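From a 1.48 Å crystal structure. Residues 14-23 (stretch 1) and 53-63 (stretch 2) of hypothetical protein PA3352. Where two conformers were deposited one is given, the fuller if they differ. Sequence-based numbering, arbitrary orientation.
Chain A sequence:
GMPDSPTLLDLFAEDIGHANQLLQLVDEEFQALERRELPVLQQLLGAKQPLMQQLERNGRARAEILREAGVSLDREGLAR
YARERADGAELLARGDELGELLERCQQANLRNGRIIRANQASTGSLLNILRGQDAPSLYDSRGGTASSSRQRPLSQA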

# COMPACT_ATOMS: atom_id res chain seq x y z
N GLU A 14 -6.79 5.46 -3.99
CA GLU A 14 -6.90 5.46 -2.54
C GLU A 14 -5.67 4.87 -1.88
O GLU A 14 -5.13 5.42 -0.93
CB GLU A 14 -8.11 4.63 -2.10
CG GLU A 14 -9.44 5.25 -2.44
CD GLU A 14 -10.66 4.43 -1.98
OE1 GLU A 14 -10.47 3.42 -1.23
OE2 GLU A 14 -11.81 4.85 -2.37
N ASP A 15 -5.17 3.77 -2.43
CA ASP A 15 -4.03 3.11 -1.80
C ASP A 15 -2.74 3.88 -1.96
O ASP A 15 -1.89 3.85 -1.05
CB ASP A 15 -3.91 1.64 -2.25
CG ASP A 15 -4.88 0.75 -1.51
OD1 ASP A 15 -4.79 -0.49 -1.59
OD2 ASP A 15 -5.59 1.32 -0.72
N ILE A 16 -2.54 4.58 -3.07
CA ILE A 16 -1.36 5.48 -3.22
C ILE A 16 -1.39 6.56 -2.10
O ILE A 16 -0.39 6.85 -1.46
CB ILE A 16 -1.26 6.06 -4.63
CG1 ILE A 16 -0.77 4.97 -5.59
CG2 ILE A 16 -0.31 7.23 -4.64
CD1 ILE A 16 -1.12 5.23 -7.01
N GLY A 17 -2.57 7.11 -1.85
CA GLY A 17 -2.70 8.12 -0.77
C GLY A 17 -2.36 7.47 0.54
O GLY A 17 -1.65 8.07 1.35
N HIS A 18 -2.93 6.30 0.82
CA HIS A 18 -2.66 5.67 2.12
C HIS A 18 -1.20 5.24 2.26
O HIS A 18 -0.65 5.34 3.35
CB HIS A 18 -3.61 4.51 2.39
CG HIS A 18 -5.04 4.89 2.34
ND1 HIS A 18 -5.52 6.08 2.85
CD2 HIS A 18 -6.12 4.22 1.87
CE1 HIS A 18 -6.84 6.11 2.70
NE2 HIS A 18 -7.22 5.01 2.07
N ALA A 19 -0.58 4.74 1.19
CA ALA A 19 0.82 4.35 1.25
C ALA A 19 1.72 5.55 1.45
O ALA A 19 2.68 5.49 2.17
CB ALA A 19 1.20 3.59 0.01
N ASN A 20 1.42 6.66 0.79
CA ASN A 20 2.18 7.89 1.07
C ASN A 20 2.04 8.30 2.55
O ASN A 20 3.04 8.66 3.17
CB ASN A 20 1.69 9.01 0.18
CG ASN A 20 2.39 9.05 -1.15
OD1 ASN A 20 3.61 9.04 -1.21
ND2 ASN A 20 1.60 9.16 -2.23
N GLN A 21 0.82 8.25 3.08
CA GLN A 21 0.63 8.64 4.45
C GLN A 21 1.40 7.67 5.36
O GLN A 21 2.00 8.09 6.36
CB GLN A 21 -0.83 8.80 4.81
CG GLN A 21 -1.37 10.08 4.15
CD GLN A 21 -2.62 10.57 4.81
OE1 GLN A 21 -3.44 9.78 5.23
NE2 GLN A 21 -2.77 11.90 4.93
N LEU A 22 1.35 6.38 5.06
CA LEU A 22 2.08 5.38 5.87
C LEU A 22 3.59 5.66 5.87
O LEU A 22 4.23 5.70 6.91
CB LEU A 22 1.76 3.96 5.36
CG LEU A 22 2.37 2.84 6.18
CD1 LEU A 22 1.95 2.86 7.61
CD2 LEU A 22 2.04 1.48 5.55
N LEU A 23 4.12 5.93 4.68
CA LEU A 23 5.55 6.20 4.57
C LEU A 23 5.92 7.41 5.44
O LEU A 23 6.96 7.43 6.09
CB LEU A 23 5.89 6.40 3.09
CG LEU A 23 7.34 6.59 2.76
CD1 LEU A 23 8.20 5.41 3.22
CD2 LEU A 23 7.50 6.89 1.24
N GLN A 53 -5.14 -1.25 7.79
CA GLN A 53 -6.45 -1.92 7.56
C GLN A 53 -6.98 -1.59 6.17
O GLN A 53 -7.47 -2.50 5.43
CB GLN A 53 -7.48 -1.43 8.56
N GLN A 54 -6.94 -0.32 5.82
CA GLN A 54 -7.41 0.11 4.53
C GLN A 54 -6.55 -0.50 3.45
O GLN A 54 -7.07 -0.96 2.41
CB GLN A 54 -7.49 1.65 4.34
CG GLN A 54 -8.55 2.32 5.23
CD GLN A 54 -8.34 3.80 5.44
OE1 GLN A 54 -7.26 4.23 5.91
NE2 GLN A 54 -9.31 4.59 5.02
N LEU A 55 -5.23 -0.49 3.59
CA LEU A 55 -4.38 -1.12 2.56
C LEU A 55 -4.66 -2.65 2.37
O LEU A 55 -4.65 -3.18 1.25
CB LEU A 55 -2.88 -0.86 2.86
CG LEU A 55 -2.40 0.60 2.58
CD1 LEU A 55 -1.12 0.93 3.34
CD2 LEU A 55 -2.27 0.94 1.11
N GLU A 56 -4.87 -3.32 3.50
CA GLU A 56 -5.19 -4.76 3.48
C GLU A 56 -6.51 -5.01 2.73
O GLU A 56 -6.58 -5.86 1.83
CB GLU A 56 -5.28 -5.27 4.93
CG GLU A 56 -5.92 -6.65 5.16
CD GLU A 56 -6.66 -6.80 6.57
OE1 GLU A 56 -7.38 -5.86 7.05
OE2 GLU A 56 -6.56 -7.90 7.18
N ARG A 57 -7.52 -4.28 3.15
CA ARG A 57 -8.86 -4.40 2.52
C ARG A 57 -8.79 -4.04 1.04
O ARG A 57 -9.31 -4.75 0.14
CB ARG A 57 -9.91 -3.57 3.25
CG ARG A 57 -10.41 -4.22 4.51
CD ARG A 57 -11.63 -3.53 5.09
NE ARG A 57 -12.06 -4.28 6.27
CZ ARG A 57 -13.21 -4.11 6.89
NH1 ARG A 57 -14.07 -3.17 6.50
NH2 ARG A 57 -13.48 -4.88 7.94
N ASN A 58 -8.10 -2.97 0.71
CA ASN A 58 -8.09 -2.54 -0.66
C ASN A 58 -7.25 -3.52 -1.48
O ASN A 58 -7.58 -3.77 -2.66
CB ASN A 58 -7.64 -1.08 -0.76
CG ASN A 58 -8.76 -0.05 -0.37
OD1 ASN A 58 -9.92 -0.38 -0.15
ND2 ASN A 58 -8.37 1.20 -0.21
N GLY A 59 -6.18 -4.13 -0.92
CA GLY A 59 -5.51 -5.15 -1.66
C GLY A 59 -6.37 -6.32 -2.02
O GLY A 59 -6.25 -6.91 -3.09
N ARG A 60 -7.17 -6.71 -1.03
CA ARG A 60 -8.11 -7.83 -1.24
C ARG A 60 -9.13 -7.47 -2.29
O ARG A 60 -9.59 -8.36 -3.04
CB ARG A 60 -8.78 -8.34 0.01
CG ARG A 60 -7.78 -9.11 0.91
CD ARG A 60 -8.51 -9.76 2.03
NE ARG A 60 -7.78 -10.86 2.63
CZ ARG A 60 -7.97 -11.30 3.88
NH1 ARG A 60 -8.76 -10.62 4.70
NH2 ARG A 60 -7.29 -12.35 4.34
N ALA A 61 -9.54 -6.21 -2.34
CA ALA A 61 -10.52 -5.74 -3.35
C ALA A 61 -9.91 -5.81 -4.73
O ALA A 61 -10.52 -6.32 -5.67
CB ALA A 61 -10.97 -4.37 -3.01
N ARG A 62 -8.68 -5.27 -4.87
CA ARG A 62 -8.03 -5.31 -6.18
C ARG A 62 -7.82 -6.76 -6.65
O ARG A 62 -8.02 -7.11 -7.84
CB ARG A 62 -6.67 -4.60 -6.18
CG ARG A 62 -6.91 -3.11 -5.97
CD ARG A 62 -5.70 -2.34 -6.46
NE ARG A 62 -4.60 -2.83 -5.66
CZ ARG A 62 -4.36 -2.40 -4.43
NH1 ARG A 62 -5.04 -1.39 -3.94
NH2 ARG A 62 -3.43 -2.95 -3.70
N ALA A 63 -7.40 -7.63 -5.72
CA ALA A 63 -7.17 -9.04 -6.07
C ALA A 63 -8.48 -9.68 -6.55
O ALA A 63 -8.48 -10.47 -7.52
CB ALA A 63 -6.63 -9.84 -4.83
O HOH W 1 -9.44 3.51 1.11
O HOH W 2 -12.04 1.40 -0.64
O HOH W 3 -3.08 -2.24 -0.84

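Two helical segments of one chain run roughly antiparallel, their N-to-C directions 150° apart and their axes 9.8 Å apart at closest approach. The backbones draw nearest at Asp 15 and Leu 55, whose CA atoms lie 6.1 Å apart, and each of these residues is a knob in a hole of the other helix.

Asp 15 sits among Leu 55, Asn 58, Gly 59 and Arg 62. The m rotamer of Asp 15 (chi1 -80°) places a short, charged group where both oxygens find donors: OD1 accepts from Arg 62 NH1 at 2.5 Å, a nearly straight hydrogen bond within a salt bridge, and OD2 accepts from Asn 58 ND2 at 2.8 Å. Arg 62 reaches it by bending, with chi3 at m and chi4 at -80°, so that the carboxylate meets the guanidinium edge. A water bound to Asp 15 OD1, Arg 62 NH2 and Leu 55 O joins this polar cluster.

Leu 55, in the mt rotamer, starts sideways, but its branched end turns inward among Asp 15, His 18, Ala 19 and Leu 22; Leu 55 CD1 lies 3.9 Å from Leu 22 CD2.

Asn 58 suits this polar site because its amide both donates and accepts: Asn 58 ND2 also makes a weak bond to Glu 14 OE1 (3.2 Å), while two waters bridge these side chains, one also binding His 18 NE2.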